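Local coordinates for protein L-rhamnose mutarotase (Formosa agariphila, PDB 6HHN) that interconverts the alpha and beta anomers of L-rhamnose, a mutarotase step in the breakdown of the green-algal polysaccharide ulvan, at residues K86-F90 with D100-V104; K20-K26 with I56-N61. All blocks are in the same frame, centred on the assembly; numbering follows the deposited sequence.

Contact 1 (K86-F90 with D100-V104)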
ATOM      1  N   LYS A  86      -2.147 -12.848 -21.299  1.00 17.30           N
ATOM      2  CA  LYS A  86      -1.590 -14.166 -21.013  1.00 17.19           C
ATOM      3  C   LYS A  86      -1.199 -14.305 -19.550  1.00 14.99           C
ATOM      4  O   LYS A  86      -1.371 -15.373 -18.956  1.00 16.10           O
ATOM      5  CB  LYS A  86      -0.390 -14.447 -21.925  1.00 17.61           C
ATOM      6  CG  LYS A  86      -0.770 -14.817 -23.334  1.00 18.69           C
ATOM      7  CD  LYS A  86       0.455 -14.788 -24.220  1.00 19.36           C
ATOM      8  CE  LYS A  86       0.133 -15.220 -25.640  1.00 22.09           C
ATOM      9  NZ  LYS A  86      -0.186 -16.667 -25.694  1.00 22.77           N
ATOM     10  N   TRP A  87      -0.660 -13.231 -18.949  1.00 15.12           N
ATOM     11  CA  TRP A  87      -0.329 -13.268 -17.525  1.00 15.53           C
ATOM     12  C   TRP A  87      -1.594 -13.435 -16.677  1.00 15.23           C
ATOM     13  O   TRP A  87      -1.628 -14.254 -15.757  1.00 15.12           O
ATOM     14  CB  TRP A  87       0.448 -11.995 -17.123  1.00 15.95           C
ATOM     15  CG  TRP A  87       0.840 -12.008 -15.667  1.00 14.86           C
ATOM     16  CD1 TRP A  87       0.273 -11.281 -14.663  1.00 17.15           C
ATOM     17  CD2 TRP A  87       1.869 -12.791 -15.067  1.00 16.67           C
ATOM     18  NE1 TRP A  87       0.893 -11.560 -13.460  1.00 21.09           N
ATOM     19  CE2 TRP A  87       1.880 -12.483 -13.683  1.00 18.85           C
ATOM     20  CE3 TRP A  87       2.800 -13.714 -15.561  1.00 16.37           C
ATOM     21  CZ2 TRP A  87       2.766 -13.083 -12.791  1.00 19.57           C
ATOM     22  CZ3 TRP A  87       3.695 -14.291 -14.675  1.00 19.44           C
ATOM     23  CH2 TRP A  87       3.654 -13.986 -13.300  1.00 20.41           C
ATOM     24  N   TRP A  88      -2.639 -12.693 -16.998  1.00 16.45           N
ATOM     25  CA  TRP A  88      -3.906 -12.874 -16.294  1.00 16.76           C
ATOM     26  C   TRP A  88      -4.381 -14.320 -16.398  1.00 15.66           C
ATOM     27  O   TRP A  88      -4.807 -14.925 -15.397  1.00 16.32           O
ATOM     28  CB  TRP A  88      -4.939 -11.935 -16.888  1.00 20.69           C
ATOM     29  CG  TRP A  88      -4.713 -10.493 -16.602  1.00 25.26           C
ATOM     30  CD1 TRP A  88      -3.863  -9.949 -15.681  1.00 28.55           C
ATOM     31  CD2 TRP A  88      -5.348  -9.399 -17.261  1.00 30.43           C
ATOM     32  NE1 TRP A  88      -3.955  -8.575 -15.710  1.00 31.79           N
ATOM     33  CE2 TRP A  88      -4.859  -8.218 -16.679  1.00 32.27           C
ATOM     34  CE3 TRP A  88      -6.301  -9.309 -18.276  1.00 32.80           C
ATOM     35  CZ2 TRP A  88      -5.285  -6.962 -17.089  1.00 36.59           C
ATOM     36  CZ3 TRP A  88      -6.712  -8.061 -18.690  1.00 36.64           C
ATOM     37  CH2 TRP A  88      -6.208  -6.906 -18.097  1.00 36.85           C
ATOM     38  N   ASP A  89      -4.350 -14.892 -17.603  1.00 15.63           N
ATOM     39  CA  ASP A  89      -4.785 -16.280 -17.749  1.00 16.85           C
ATOM     40  C   ASP A  89      -3.942 -17.210 -16.877  1.00 15.60           C
ATOM     41  O   ASP A  89      -4.453 -18.155 -16.265  1.00 17.08           O
ATOM     42  CB  ASP A  89      -4.641 -16.721 -19.207  1.00 17.91           C
ATOM     43  CG  ASP A  89      -5.616 -16.031 -20.174  1.00 21.10           C
ATOM     44  OD1 ASP A  89      -6.608 -15.413 -19.748  1.00 22.07           O
ATOM     45  OD2 ASP A  89      -5.373 -16.123 -21.406  1.00 23.03           O
ATOM     46  N   PHE A  90      -2.621 -16.999 -16.855  1.00 15.61           N
ATOM     47  CA  PHE A  90      -1.710 -17.842 -16.080  1.00 16.41           C
ATOM     48  C   PHE A  90      -1.997 -17.778 -14.589  1.00 16.19           C
ATOM     49  O   PHE A  90      -1.839 -18.786 -13.886  1.00 17.42           O
ATOM     50  CB  PHE A  90      -0.294 -17.373 -16.413  1.00 15.64           C
ATOM     51  CG  PHE A  90       0.806 -18.047 -15.668  1.00 15.22           C
ATOM     52  CD1 PHE A  90       1.100 -19.374 -15.854  1.00 16.57           C
ATOM     53  CD2 PHE A  90       1.629 -17.303 -14.827  1.00 16.79           C
ATOM     54  CE1 PHE A  90       2.147 -19.982 -15.187  1.00 17.73           C
ATOM     55  CE2 PHE A  90       2.685 -17.892 -14.171  1.00 19.77           C
ATOM     56  CZ  PHE A  90       2.951 -19.236 -14.348  1.00 18.30           C
ATOM     57  N   ASP A 100     -12.868 -12.228 -17.753  1.00 19.74           N
ATOM     58  CA  ASP A 100     -11.754 -12.135 -18.694  1.00 18.98           C
ATOM     59  C   ASP A 100     -10.409 -12.452 -18.059  1.00 19.33           C
ATOM     60  O   ASP A 100      -9.371 -12.330 -18.729  1.00 21.52           O
ATOM     61  CB  ASP A 100     -11.721 -10.765 -19.394  1.00 20.40           C
ATOM     62  CG  ASP A 100     -11.370  -9.611 -18.468  1.00 22.30           C
ATOM     63  OD1 ASP A 100     -11.091  -9.827 -17.269  1.00 21.09           O
ATOM     64  OD2 ASP A 100     -11.362  -8.466 -18.978  1.00 26.06           O
ATOM     65  N   ASN A 101     -10.416 -12.905 -16.816  1.00 18.76           N
ATOM     66  CA  ASN A 101      -9.260 -13.313 -16.014  1.00 18.58           C
ATOM     67  C   ASN A 101      -8.469 -12.142 -15.449  1.00 17.26           C
ATOM     68  O   ASN A 101      -7.525 -12.387 -14.704  1.00 17.72           O
ATOM     69  CB  ASN A 101      -8.354 -14.320 -16.741  1.00 17.64           C
ATOM     70  CG  ASN A 101      -9.018 -15.673 -16.904  1.00 20.36           C
ATOM     71  OD1 ASN A 101      -9.906 -16.062 -16.119  1.00 23.24           O
ATOM     72  ND2 ASN A 101      -8.597 -16.405 -17.910  1.00 25.57           N
ATOM     73  N   SER A 102      -8.851 -10.898 -15.715  1.00 17.30           N
ATOM     74  CA  SER A 102      -8.179  -9.785 -15.049  1.00 17.85           C
ATOM     75  C   SER A 102      -8.522  -9.813 -13.561  1.00 16.97           C
ATOM     76  O   SER A 102      -9.656 -10.134 -13.182  1.00 18.63           O
ATOM     77  CB  SER A 102      -8.604  -8.452 -15.658  1.00 19.61           C
ATOM     78  OG  SER A 102      -9.992  -8.206 -15.484  1.00 19.73           O
ATOM     79  N   PRO A 103      -7.568  -9.509 -12.691  1.00 15.95           N
ATOM     80  CA  PRO A 103      -7.861  -9.527 -11.256  1.00 17.25           C
ATOM     81  C   PRO A 103      -8.856  -8.450 -10.884  1.00 15.75           C
ATOM     82  O   PRO A 103      -8.841  -7.340 -11.420  1.00 17.73           O
ATOM     83  CB  PRO A 103      -6.502  -9.256 -10.599  1.00 19.69           C
ATOM     84  CG  PRO A 103      -5.636  -8.731 -11.643  1.00 26.39           C
ATOM     85  CD  PRO A 103      -6.140  -9.235 -12.972  1.00 19.40           C
ATOM     86  N   VAL A 104      -9.776  -8.808  -9.982  1.00 16.79           N
ATOM     87  CA  VAL A 104     -10.574  -7.796  -9.307  1.00 18.05           C
ATOM     88  C   VAL A 104      -9.630  -6.817  -8.634  1.00 18.60           C
ATOM     89  O   VAL A 104      -8.637  -7.212  -8.013  1.00 18.74           O
ATOM     90  CB  VAL A 104     -11.514  -8.477  -8.298  1.00 21.44           C
ATOM     91  CG1 VAL A 104     -12.239  -7.442  -7.473  1.00 27.07           C
ATOM     92  CG2 VAL A 104     -12.509  -9.381  -9.037  1.00 22.02           C
TER
HETATM   93  O   HOH W   1      -5.346 -13.233 -13.213  1.00 17.99           O
HETATM   94  O   HOH W   2      -9.071 -14.815 -21.067  1.00 42.39           O
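Residues 86-90 lie on helix 82-91, with Phe90 N hydrogen-bonded to Lys86 O at 2.9 Å, while residues 100-104 run irregularly in the loop that leads to strand 106-114. The backbones come closest at Trp88 and Asn101, whose CA atoms are 5.4 Å apart, and 262 Å² is buried in all. Asn101 has positive phi (77°), so the chain bends just where it meets the helix. Before it, Asp100 closes an Asx turn: its OD1 accepts from Ser102 N at 2.9 Å and also from Ser102 OG at 2.6 Å. The turn presents Ser102 and Pro103 to one face of the Trp88 indole in two CH-pi contacts, Ser102 CB 3.5 Å from the centroid of the six-membered ring and Pro103 CD 3.8 Å from that of the five-membered ring. Asp89, one residue on, binds Asn101 at the bend, Asp89 OD1 accepting a nearly linear 2.9 Å hydrogen bond from Asn101 ND2. A water donates to both Trp88 O and Asn101 O, 2.8 Å from each, and so ties the backbones together. On the same helix Trp87 points elsewhere and meets His33, the probable proton donor, edge-to-face. Trp87 and Trp88 probably both bind the sugar, as in related mutarotases. Apolar cover over one indole face, with polar bonds beside it, is consistent with the loop restricting the Trp88 ring at the probable rhamnose pocket.

Contact 2 (K20-K26 with I56-N61)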
ATOM      1  N   LYS A  20      -7.348  -9.476  -4.416  1.00 20.11           N
ATOM      2  CA  LYS A  20      -7.753 -10.571  -3.544  1.00 20.33           C
ATOM      3  C   LYS A  20      -7.126 -11.860  -4.056  1.00 21.44           C
ATOM      4  O   LYS A  20      -7.291 -12.212  -5.225  1.00 21.93           O
ATOM      5  CB  LYS A  20      -9.281 -10.721  -3.471  1.00 24.53           C
ATOM      6  CG  LYS A  20     -10.083  -9.551  -2.856  1.00 28.71           C
ATOM      7  CD  LYS A  20      -9.753  -9.312  -1.386  1.00 30.15           C
ATOM      8  CE  LYS A  20     -10.087 -10.509  -0.512  1.00 31.57           C
ATOM      9  NZ  LYS A  20      -9.915 -10.190   0.945  1.00 33.73           N
ATOM     10  N   LEU A  21      -6.399 -12.544  -3.193  1.00 21.72           N
ATOM     11  CA  LEU A  21      -5.855 -13.870  -3.461  1.00 23.05           C
ATOM     12  C   LEU A  21      -6.809 -14.932  -2.934  1.00 25.47           C
ATOM     13  O   LEU A  21      -7.526 -14.724  -1.943  1.00 29.83           O
ATOM     14  CB  LEU A  21      -4.497 -13.966  -2.749  1.00 28.59           C
ATOM     15  CG  LEU A  21      -3.528 -15.111  -3.014  1.00 33.66           C
ATOM     16  CD1 LEU A  21      -3.060 -15.101  -4.453  1.00 34.07           C
ATOM     17  CD2 LEU A  21      -2.344 -15.014  -2.070  1.00 36.88           C
ATOM     18  N   ASN A  22      -6.829 -16.076  -3.586  1.00 26.21           N
ATOM     19  CA  ASN A  22      -7.617 -17.183  -3.073  1.00 27.02           C
ATOM     20  C   ASN A  22      -6.943 -17.759  -1.829  1.00 31.12           C
ATOM     21  O   ASN A  22      -5.721 -17.729  -1.691  1.00 30.10           O
ATOM     22  CB  ASN A  22      -7.769 -18.270  -4.132  1.00 26.04           C
ATOM     23  CG  ASN A  22      -8.629 -17.834  -5.308  1.00 27.17           C
ATOM     24  OD1 ASN A  22      -9.345 -16.837  -5.247  1.00 33.95           O
ATOM     25  ND2 ASN A  22      -8.579 -18.606  -6.378  1.00 28.93           N
ATOM     26  N   LYS A  23      -7.757 -18.293  -0.920  1.00 35.78           N
ATOM     27  CA  LYS A  23      -7.235 -18.781   0.348  1.00 38.90           C
ATOM     28  C   LYS A  23      -6.128 -19.802   0.123  1.00 37.41           C
ATOM     29  O   LYS A  23      -6.263 -20.707  -0.701  1.00 35.14           O
ATOM     30  CB  LYS A  23      -8.368 -19.437   1.148  1.00 66.33           C
ATOM     31  CG  LYS A  23      -9.569 -18.537   1.384  1.00 73.72           C
ATOM     32  CD  LYS A  23     -10.444 -19.053   2.525  1.00 82.72           C
ATOM     33  CE  LYS A  23     -11.028 -17.897   3.334  1.00 87.26           C
ATOM     34  NZ  LYS A  23     -11.861 -18.370   4.479  1.00 90.36           N
ATOM     35  N   GLY A  24      -5.032 -19.650   0.867  1.00 37.99           N
ATOM     36  CA  GLY A  24      -3.963 -20.628   0.889  1.00 37.26           C
ATOM     37  C   GLY A  24      -2.970 -20.563  -0.247  1.00 38.99           C
ATOM     38  O   GLY A  24      -2.125 -21.460  -0.355  1.00 42.59           O
ATOM     39  N   GLN A  25      -3.023 -19.530  -1.086  1.00 34.90           N
ATOM     40  CA  GLN A  25      -2.220 -19.493  -2.302  1.00 32.08           C
ATOM     41  C   GLN A  25      -1.065 -18.502  -2.227  1.00 29.10           C
ATOM     42  O   GLN A  25      -0.503 -18.143  -3.264  1.00 29.11           O
ATOM     43  CB  GLN A  25      -3.106 -19.184  -3.510  1.00 29.41           C
ATOM     44  CG  GLN A  25      -4.191 -20.210  -3.741  1.00 33.68           C
ATOM     45  CD  GLN A  25      -3.626 -21.596  -3.926  1.00 37.56           C
ATOM     46  OE1 GLN A  25      -2.609 -21.788  -4.587  1.00 39.75           O
ATOM     47  NE2 GLN A  25      -4.268 -22.572  -3.314  1.00 45.64           N
ATOM     48  N   LYS A  26      -0.678 -18.072  -1.020  1.00 31.74           N
ATOM     49  CA  LYS A  26       0.445 -17.154  -0.905  1.00 29.72           C
ATOM     50  C   LYS A  26       1.689 -17.731  -1.565  1.00 28.88           C
ATOM     51  O   LYS A  26       2.401 -17.025  -2.286  1.00 29.59           O
ATOM     52  CB  LYS A  26       0.722 -16.819   0.567  1.00 35.29           C
ATOM     53  CG  LYS A  26       1.938 -15.906   0.770  1.00 37.86           C
ATOM     54  CD  LYS A  26       2.224 -15.678   2.247  1.00 40.48           C
ATOM     55  CE  LYS A  26       3.569 -15.010   2.454  1.00 42.70           C
ATOM     56  NZ  LYS A  26       3.954 -15.049   3.899  1.00 46.44           N
ATOM     57  N   ILE A  56       1.204  -8.390   1.090  1.00 18.02           N
ATOM     58  CA  ILE A  56       0.106  -9.275   1.458  1.00 17.78           C
ATOM     59  C   ILE A  56      -0.268  -9.108   2.926  1.00 16.91           C
ATOM     60  O   ILE A  56       0.600  -8.911   3.792  1.00 18.53           O
ATOM     61  CB  ILE A  56       0.450 -10.746   1.115  1.00 20.43           C
ATOM     62  CG1 ILE A  56      -0.810 -11.615   1.177  1.00 20.77           C
ATOM     63  CG2 ILE A  56       1.555 -11.272   2.030  1.00 22.22           C
ATOM     64  CD1 ILE A  56      -0.568 -13.039   0.703  1.00 24.32           C
ATOM     65  N   ASP A  57      -1.583  -9.152   3.182  1.00 18.84           N
ATOM     66  CA  ASP A  57      -2.198  -9.434   4.494  1.00 19.04           C
ATOM     67  C   ASP A  57      -2.716 -10.870   4.322  1.00 22.41           C
ATOM     68  O   ASP A  57      -3.817 -11.110   3.788  1.00 26.19           O
ATOM     69  CB  ASP A  57      -3.345  -8.497   4.744  1.00 18.82           C
ATOM     70  CG  ASP A  57      -3.951  -8.646   6.113  1.00 19.46           C
ATOM     71  OD1 ASP A  57      -3.816  -9.724   6.741  1.00 22.37           O
ATOM     72  OD2 ASP A  57      -4.615  -7.668   6.525  1.00 20.76           O
ATOM     73  N   GLU A  58      -1.904 -11.830   4.734  1.00 25.03           N
ATOM     74  CA  GLU A  58      -2.227 -13.216   4.419  1.00 29.93           C
ATOM     75  C   GLU A  58      -3.506 -13.650   5.124  1.00 29.19           C
ATOM     76  O   GLU A  58      -4.313 -14.399   4.554  1.00 31.21           O
ATOM     77  CB  GLU A  58      -1.069 -14.146   4.780  1.00 38.00           C
ATOM     78  CG  GLU A  58      -1.353 -15.600   4.403  1.00 43.17           C
ATOM     79  CD  GLU A  58      -0.171 -16.504   4.634  1.00 47.34           C
ATOM     80  OE1 GLU A  58      -0.213 -17.670   4.178  1.00 49.06           O
ATOM     81  OE2 GLU A  58       0.799 -16.040   5.268  1.00 47.70           O
ATOM     82  N   GLU A  59      -3.716 -13.177   6.357  1.00 31.56           N
ATOM     83  CA  GLU A  59      -4.857 -13.646   7.109  1.00 29.89           C
ATOM     84  C   GLU A  59      -6.177 -13.154   6.536  1.00 34.07           C
ATOM     85  O   GLU A  59      -7.227 -13.680   6.921  1.00 39.21           O
ATOM     86  CB  GLU A  59      -4.730 -13.213   8.571  1.00 26.50           C
ATOM     87  CG  GLU A  59      -3.696 -13.970   9.384  1.00 31.11           C
ATOM     88  CD  GLU A  59      -2.272 -13.734   8.955  1.00 41.46           C
ATOM     89  OE1 GLU A  59      -1.419 -14.581   9.305  1.00 45.46           O
ATOM     90  OE2 GLU A  59      -2.000 -12.719   8.283  1.00 45.07           O
ATOM     91  N   THR A  60      -6.166 -12.172   5.635  1.00 25.68           N
ATOM     92  CA  THR A  60      -7.389 -11.745   4.968  1.00 25.63           C
ATOM     93  C   THR A  60      -7.356 -11.982   3.468  1.00 27.09           C
ATOM     94  O   THR A  60      -8.263 -11.528   2.743  1.00 29.95           O
ATOM     95  CB  THR A  60      -7.672 -10.279   5.241  1.00 26.80           C
ATOM     96  OG1 THR A  60      -6.647  -9.513   4.619  1.00 26.37           O
ATOM     97  CG2 THR A  60      -7.676 -10.009   6.734  1.00 27.83           C
ATOM     98  N   ASN A  61      -6.344 -12.676   2.978  1.00 24.37           N
ATOM     99  CA  ASN A  61      -6.221 -12.935   1.547  1.00 26.61           C
ATOM    100  C   ASN A  61      -6.242 -11.642   0.747  1.00 23.95           C
ATOM    101  O   ASN A  61      -6.797 -11.601  -0.370  1.00 29.16           O
ATOM    102  CB  ASN A  61      -7.331 -13.874   1.061  1.00 33.12           C
ATOM    103  CG  ASN A  61      -7.516 -15.057   1.969  1.00 40.27           C
ATOM    104  OD1 ASN A  61      -6.596 -15.854   2.143  1.00 42.00           O
ATOM    105  ND2 ASN A  61      -8.710 -15.181   2.565  1.00 44.15           N
TER
HETATM  106  O   HOH W   3      -2.185 -17.993   1.723  1.00 37.86           O
HETATM  107  O   HOH W   4       2.248 -13.585   5.525  1.00 41.94           O
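This is a surface contact between two connections of the dimeric alpha-beta barrel fold: the loop from strand 13-20 to helix 26-34, and the turn from strand 52-57 to strand 62-69. The first loop makes a type II beta turn from Asn22 to Gln25, with Gly24 at positive phi (81°); the second passes through a 3-10 turn at residues 58-60. Leu21 N donates to Asn61 O at 3.0 Å, and Lys20 NZ reaches Thr60 O at 2.8 Å while also hydrogen-bonding Thr62 OG1, so the end of strand 13-20 is tied to the turn before its antiparallel neighbour, strand 62-69. Asn61 lies against Lys23, its OD1 3.5 Å from Lys23 CA. Further in, Ile56 CD1 packs 3.8 Å from both Leu21 CD2 and Lys26 CG. Ile56 also belongs to the dimer interface, where its strand pairs antiparallel with a strand of the second subunit. Lys26, in the first turn of helix 26-34, forms a salt bridge there with Glu109 of the second subunit. Within the chain its NZ lies 3.6 Å from Glu58 OE2 in a second salt bridge, and one water bridges the pair, 2.8 Å from Lys26 NZ and 2.9 Å from Glu58 OE2.

Both segments of contact 2 precede those of contact 1 in the chain; the centres of the two contacts are about 17 Å apart and their nearest atoms about 4 Å. Both border the probable rhamnose site: the side chain of Leu21 in contact 2 is about 4 Å from that of Tyr29 and about 7 Å from that of His33, while the side chain of Pro103 in contact 1 is about 8 Å from those of Tyr29 and Tyr52. Gln96 connects them, its backbone hydrogen-bonding to Lys20 and to Val104. Contact 1 itself includes putative substrate-binding residues and has no second-subunit neighbour; contact 2 reaches the dimer interface.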